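Local structure of peptidyl-prolyl cis-trans isomerase cyclophilin-type (Toxoplasma gondii, 3BO7) at residues Leu97-Asn109 / Thr122-Phe136. The protein probably speeds protein folding by catalysing the cis-trans isomerization of peptide bonds that precede proline, and is seen here with the immunosuppressant cyclosporin A. Residues are numbered along the deposited sequence; the frame is centred on the assembly and turned at random.
Sequences LVHQGIGVLSMAN and TFKSCEHLNNKHTIF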
loop_
_atom_site.group_PDB
_atom_site.type_symbol
_atom_site.label_atom_id
_atom_site.label_comp_id
_atom_site.label_asym_id
_atom_site.label_seq_id
_atom_site.Cartn_x
_atom_site.Cartn_y
_atom_site.Cartn_z
ATOM N N LEU A 97 0.759 -7.448 14.865
ATOM C CA LEU A 97 1.116 -6.913 13.556
ATOM C C LEU A 97 2.402 -6.091 13.607
ATOM O O LEU A 97 2.420 -4.953 14.094
ATOM C CB LEU A 97 -0.035 -6.089 12.968
ATOM C CG LEU A 97 -1.297 -6.856 12.570
ATOM C CD1 LEU A 97 -2.355 -5.896 12.053
ATOM C CD2 LEU A 97 -0.980 -7.941 11.549
ATOM N N VAL A 98 3.473 -6.695 13.093
ATOM C CA VAL A 98 4.809 -6.104 13.079
ATOM C C VAL A 98 5.409 -6.138 11.662
ATOM O O VAL A 98 5.034 -6.990 10.848
ATOM C CB VAL A 98 5.750 -6.786 14.103
ATOM C CG1 VAL A 98 5.245 -6.549 15.534
ATOM C CG2 VAL A 98 5.904 -8.286 13.816
ATOM N N HIS A 99 6.314 -5.199 11.370
ATOM C CA HIS A 99 6.946 -5.102 10.055
ATOM C C HIS A 99 8.060 -6.135 9.932
ATOM O O HIS A 99 9.234 -5.795 9.778
ATOM C CB HIS A 99 7.487 -3.686 9.800
ATOM C CG HIS A 99 6.440 -2.619 9.879
ATOM N ND1 HIS A 99 6.033 -2.063 11.073
ATOM C CD2 HIS A 99 5.693 -2.033 8.916
ATOM C CE1 HIS A 99 5.094 -1.165 10.839
ATOM N NE2 HIS A 99 4.870 -1.127 9.537
ATOM N N GLN A 100 7.676 -7.402 9.998
ATOM C CA GLN A 100 8.633 -8.492 9.957
ATOM C C GLN A 100 8.505 -9.251 8.655
ATOM O O GLN A 100 7.418 -9.688 8.282
ATOM C CB GLN A 100 8.402 -9.425 11.137
ATOM C CG GLN A 100 9.463 -10.488 11.315
ATOM C CD GLN A 100 9.398 -11.147 12.685
ATOM O OE1 GLN A 100 9.422 -12.377 12.795
ATOM N NE2 GLN A 100 9.324 -10.332 13.738
ATOM N N GLY A 101 9.628 -9.393 7.959
ATOM C CA GLY A 101 9.696 -10.211 6.760
ATOM C C GLY A 101 9.141 -9.536 5.525
ATOM O O GLY A 101 8.726 -8.372 5.561
ATOM N N ILE A 102 9.135 -10.284 4.430
ATOM C CA ILE A 102 8.668 -9.797 3.135
ATOM C C ILE A 102 7.136 -9.705 3.081
ATOM O O ILE A 102 6.433 -10.521 3.680
ATOM C CB ILE A 102 9.217 -10.706 1.985
ATOM C CG1 ILE A 102 8.849 -10.155 0.602
ATOM C CG2 ILE A 102 8.766 -12.174 2.175
ATOM C CD1 ILE A 102 9.727 -10.662 -0.516
ATOM N N GLY A 103 6.623 -8.691 2.390
ATOM C CA GLY A 103 5.207 -8.657 2.037
ATOM C C GLY A 103 4.228 -8.066 3.034
ATOM O O GLY A 103 3.020 -8.278 2.901
ATOM N N VAL A 104 4.726 -7.330 4.026
ATOM C CA VAL A 104 3.853 -6.619 4.952
ATOM C C VAL A 104 3.254 -5.395 4.236
ATOM O O VAL A 104 3.979 -4.617 3.600
ATOM C CB VAL A 104 4.604 -6.212 6.256
ATOM C CG1 VAL A 104 3.721 -5.385 7.179
ATOM C CG2 VAL A 104 5.136 -7.444 6.994
ATOM N N LEU A 105 1.933 -5.246 4.312
ATOM C CA LEU A 105 1.269 -4.077 3.743
ATOM C C LEU A 105 0.959 -3.069 4.845
ATOM O O LEU A 105 0.248 -3.359 5.821
ATOM C CB LEU A 105 0.007 -4.459 2.954
ATOM C CG LEU A 105 -0.858 -3.303 2.416
ATOM C CD1 LEU A 105 -0.123 -2.490 1.343
ATOM C CD2 LEU A 105 -2.195 -3.786 1.870
ATOM N N SER A 106 1.499 -1.868 4.675
ATOM C CA SER A 106 1.458 -0.860 5.714
ATOM C C SER A 106 1.213 0.550 5.153
ATOM O O SER A 106 1.393 0.785 3.956
ATOM C CB SER A 106 2.758 -0.928 6.501
ATOM O OG SER A 106 2.680 -0.156 7.675
ATOM N N MET A 107 0.790 1.472 6.019
ATOM C CA MET A 107 0.482 2.856 5.614
ATOM C C MET A 107 1.685 3.797 5.686
ATOM O O MET A 107 2.369 3.869 6.700
ATOM C CB MET A 107 -0.650 3.446 6.474
ATOM C CG MET A 107 -2.058 2.922 6.196
ATOM S SD MET A 107 -2.629 3.122 4.483
ATOM C CE MET A 107 -2.701 4.909 4.298
ATOM N N ALA A 108 1.937 4.515 4.600
ATOM C CA ALA A 108 2.834 5.659 4.629
ATOM C C ALA A 108 2.119 6.848 5.307
ATOM O O ALA A 108 0.885 6.958 5.260
ATOM C CB ALA A 108 3.266 6.014 3.223
ATOM N N ASN A 109 2.891 7.742 5.926
ATOM C CA ASN A 109 2.329 8.954 6.533
ATOM C C ASN A 109 3.365 10.065 6.692
ATOM O O ASN A 109 4.463 9.971 6.148
ATOM C CB ASN A 109 1.687 8.624 7.882
ATOM C CG ASN A 109 2.646 7.935 8.829
ATOM O OD1 ASN A 109 3.697 8.484 9.183
ATOM N ND2 ASN A 109 2.287 6.724 9.251
ATOM N N THR A 122 6.715 -4.293 2.270
ATOM C CA THR A 122 8.088 -4.547 2.689
ATOM C C THR A 122 8.782 -5.567 1.795
ATOM O O THR A 122 8.150 -6.510 1.315
ATOM C CB THR A 122 8.172 -5.027 4.157
ATOM O OG1 THR A 122 7.719 -6.387 4.258
ATOM C CG2 THR A 122 7.349 -4.125 5.074
ATOM N N PHE A 123 10.078 -5.361 1.574
ATOM C CA PHE A 123 10.947 -6.385 1.001
ATOM C C PHE A 123 11.593 -7.215 2.121
ATOM O O PHE A 123 11.884 -8.406 1.939
ATOM C CB PHE A 123 12.026 -5.757 0.097
ATOM C CG PHE A 123 11.476 -5.081 -1.148
ATOM C CD1 PHE A 123 10.516 -5.710 -1.945
ATOM C CD2 PHE A 123 11.947 -3.841 -1.540
ATOM C CE1 PHE A 123 10.021 -5.093 -3.096
ATOM C CE2 PHE A 123 11.467 -3.223 -2.688
ATOM C CZ PHE A 123 10.495 -3.848 -3.464
ATOM N N LYS A 124 11.823 -6.570 3.266
ATOM C CA LYS A 124 12.345 -7.249 4.453
ATOM C C LYS A 124 11.940 -6.511 5.720
ATOM O O LYS A 124 11.306 -5.458 5.659
ATOM C CB LYS A 124 13.870 -7.423 4.385
ATOM C CG LYS A 124 14.437 -8.407 5.430
ATOM C CD LYS A 124 13.660 -9.741 5.482
ATOM C CE LYS A 124 13.867 -10.465 6.807
ATOM N NZ LYS A 124 13.034 -11.695 6.900
ATOM N N SER A 125 12.269 -7.092 6.870
ATOM C CA SER A 125 11.955 -6.507 8.157
ATOM C C SER A 125 12.408 -5.059 8.271
ATOM O O SER A 125 13.476 -4.682 7.775
ATOM C CB SER A 125 12.579 -7.341 9.262
ATOM O OG SER A 125 11.963 -8.607 9.288
ATOM N N CYS A 126 11.567 -4.260 8.918
ATOM C CA CYS A 126 11.837 -2.853 9.203
ATOM C C CYS A 126 11.003 -2.491 10.422
ATOM O O CYS A 126 10.133 -1.623 10.366
ATOM C CB CYS A 126 11.489 -1.954 8.002
ATOM S SG CYS A 126 9.937 -2.368 7.155
ATOM N N GLU A 127 11.290 -3.175 11.527
ATOM C CA GLU A 127 10.475 -3.074 12.731
ATOM C C GLU A 127 10.657 -1.776 13.536
ATOM O O GLU A 127 9.953 -1.546 14.523
ATOM C CB GLU A 127 10.654 -4.322 13.609
ATOM C CG GLU A 127 9.994 -5.555 13.028
ATOM C CD GLU A 127 9.933 -6.716 14.009
ATOM O OE1 GLU A 127 10.745 -7.654 13.869
ATOM O OE2 GLU A 127 9.094 -6.697 14.931
ATOM N N HIS A 128 11.598 -0.931 13.116
ATOM C CA HIS A 128 11.679 0.439 13.646
ATOM C C HIS A 128 10.425 1.237 13.246
ATOM O O HIS A 128 10.162 2.312 13.799
ATOM C CB HIS A 128 12.968 1.143 13.185
ATOM C CG HIS A 128 13.110 1.240 11.694
ATOM N ND1 HIS A 128 13.584 0.200 10.921
ATOM C CD2 HIS A 128 12.829 2.251 10.835
ATOM C CE1 HIS A 128 13.593 0.568 9.650
ATOM N NE2 HIS A 128 13.134 1.807 9.568
ATOM N N LEU A 129 9.649 0.695 12.300
ATOM C CA LEU A 129 8.393 1.309 11.852
ATOM C C LEU A 129 7.170 0.874 12.670
ATOM O O LEU A 129 6.099 1.479 12.554
ATOM C CB LEU A 129 8.160 1.102 10.341
ATOM C CG LEU A 129 9.302 1.550 9.416
ATOM C CD1 LEU A 129 8.974 1.319 7.946
ATOM C CD2 LEU A 129 9.667 3.008 9.657
ATOM N N ASN A 130 7.335 -0.151 13.510
ATOM C CA ASN A 130 6.266 -0.598 14.393
ATOM C C ASN A 130 5.729 0.562 15.237
ATOM O O ASN A 130 6.499 1.376 15.751
ATOM C CB ASN A 130 6.730 -1.733 15.308
ATOM C CG ASN A 130 7.119 -2.998 14.549
ATOM O OD1 ASN A 130 6.850 -3.146 13.354
ATOM N ND2 ASN A 130 7.761 -3.922 15.256
ATOM N N ASN A 131 4.407 0.625 15.377
ATOM C CA ASN A 131 3.741 1.692 16.137
ATOM C C ASN A 131 3.999 3.103 15.578
ATOM O O ASN A 131 3.849 4.096 16.287
ATOM C CB ASN A 131 4.086 1.610 17.638
ATOM C CG ASN A 131 3.815 0.240 18.219
ATOM O OD1 ASN A 131 2.686 -0.236 18.179
ATOM N ND2 ASN A 131 4.855 -0.407 18.756
ATOM N N LYS A 132 4.414 3.174 14.315
ATOM C CA LYS A 132 4.505 4.437 13.593
ATOM C C LYS A 132 3.659 4.378 12.327
ATOM O O LYS A 132 3.220 5.413 11.820
ATOM C CB LYS A 132 5.955 4.759 13.236
ATOM C CG LYS A 132 6.848 5.110 14.430
ATOM C CD LYS A 132 6.840 6.594 14.734
ATOM C CE LYS A 132 8.103 6.978 15.486
ATOM N NZ LYS A 132 7.929 8.217 16.299
ATOM N N HIS A 133 3.447 3.160 11.823
ATOM C CA HIS A 133 2.711 2.924 10.589
ATOM C C HIS A 133 1.639 1.835 10.764
ATOM O O HIS A 133 1.920 0.756 11.300
ATOM C CB HIS A 133 3.694 2.575 9.464
ATOM C CG HIS A 133 4.668 3.673 9.168
ATOM N ND1 HIS A 133 4.418 4.664 8.241
ATOM C CD2 HIS A 133 5.874 3.963 9.710
ATOM C CE1 HIS A 133 5.432 5.508 8.217
ATOM N NE2 HIS A 133 6.328 5.108 9.101
ATOM N N THR A 134 0.415 2.135 10.336
ATOM C CA THR A 134 -0.672 1.172 10.357
ATOM C C THR A 134 -0.387 0.055 9.362
ATOM O O THR A 134 -0.383 0.287 8.150
ATOM C CB THR A 134 -2.034 1.809 9.981
ATOM O OG1 THR A 134 -2.383 2.825 10.931
ATOM C CG2 THR A 134 -3.133 0.747 9.957
ATOM N N ILE A 135 -0.116 -1.136 9.892
ATOM C CA ILE A 135 -0.048 -2.351 9.105
ATOM C C ILE A 135 -1.484 -2.786 8.932
ATOM O O ILE A 135 -2.208 -2.950 9.923
ATOM C CB ILE A 135 0.738 -3.471 9.837
ATOM C CG1 ILE A 135 2.234 -3.143 9.840
ATOM C CG2 ILE A 135 0.468 -4.847 9.193
ATOM C CD1 ILE A 135 3.015 -3.818 10.937
ATOM N N PHE A 136 -1.908 -2.966 7.685
ATOM C CA PHE A 136 -3.298 -3.319 7.439
ATOM C C PHE A 136 -3.460 -4.511 6.504
ATOM O O PHE A 136 -4.579 -4.897 6.171
ATOM C CB PHE A 136 -4.125 -2.090 6.996
ATOM C CG PHE A 136 -3.754 -1.535 5.636
ATOM C CD1 PHE A 136 -4.607 -1.710 4.546
ATOM C CD2 PHE A 136 -2.580 -0.811 5.451
ATOM C CE1 PHE A 136 -4.282 -1.198 3.299
ATOM C CE2 PHE A 136 -2.251 -0.303 4.202
ATOM C CZ PHE A 136 -3.104 -0.490 3.127
HETATM O O HOH W 1 0.080 4.805 9.811
#
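The imidazole of H99 is wedged between two aliphatic side chains, I135 CD1 lying 3.4 Å from the ring centroid over one face and L129 CB over the other. A flat ring with a polar rim suits this place: its faces take hydrocarbon while both nitrogens find partners at the edge. H99 ND1 donates to N130 OD1 (2.7 Å) almost in the ring plane, and the same oxygen accepts H99 N at 2.9 Å. Asparagine fits here because its amide oxygen can take two donors while ND2 gives to E127. CG of H99 stands beside its own backbone N (chi1 -58°), which lets both donors converge there. At the other ring nitrogen, NE2 and S106 OG share a hydrogen bond of 3.0 Å, so that polar partners at both nitrogens hold the ring's rotation about chi2; the small serine reaches NE2 while sitting beside I135. S106 belongs to strand 104-107, which pairs antiparallel with strand 135-141 in the cyclophilin beta barrel; S106 and I135 form a non-hydrogen-bonded pair. On the other side of the sheet from them, M107 SD makes a Met-aromatic contact with the F136 ring, 3.5 Å from F136 CE2, and L105 CD2 lies over a face of that ring. H133 ND1 donates to M107 O at 2.7 Å; H133 and L129 also pack on modified side chains of the bound peptide. Further out, E127 OE2 accepts N130 ND2 and thereby orients the amide.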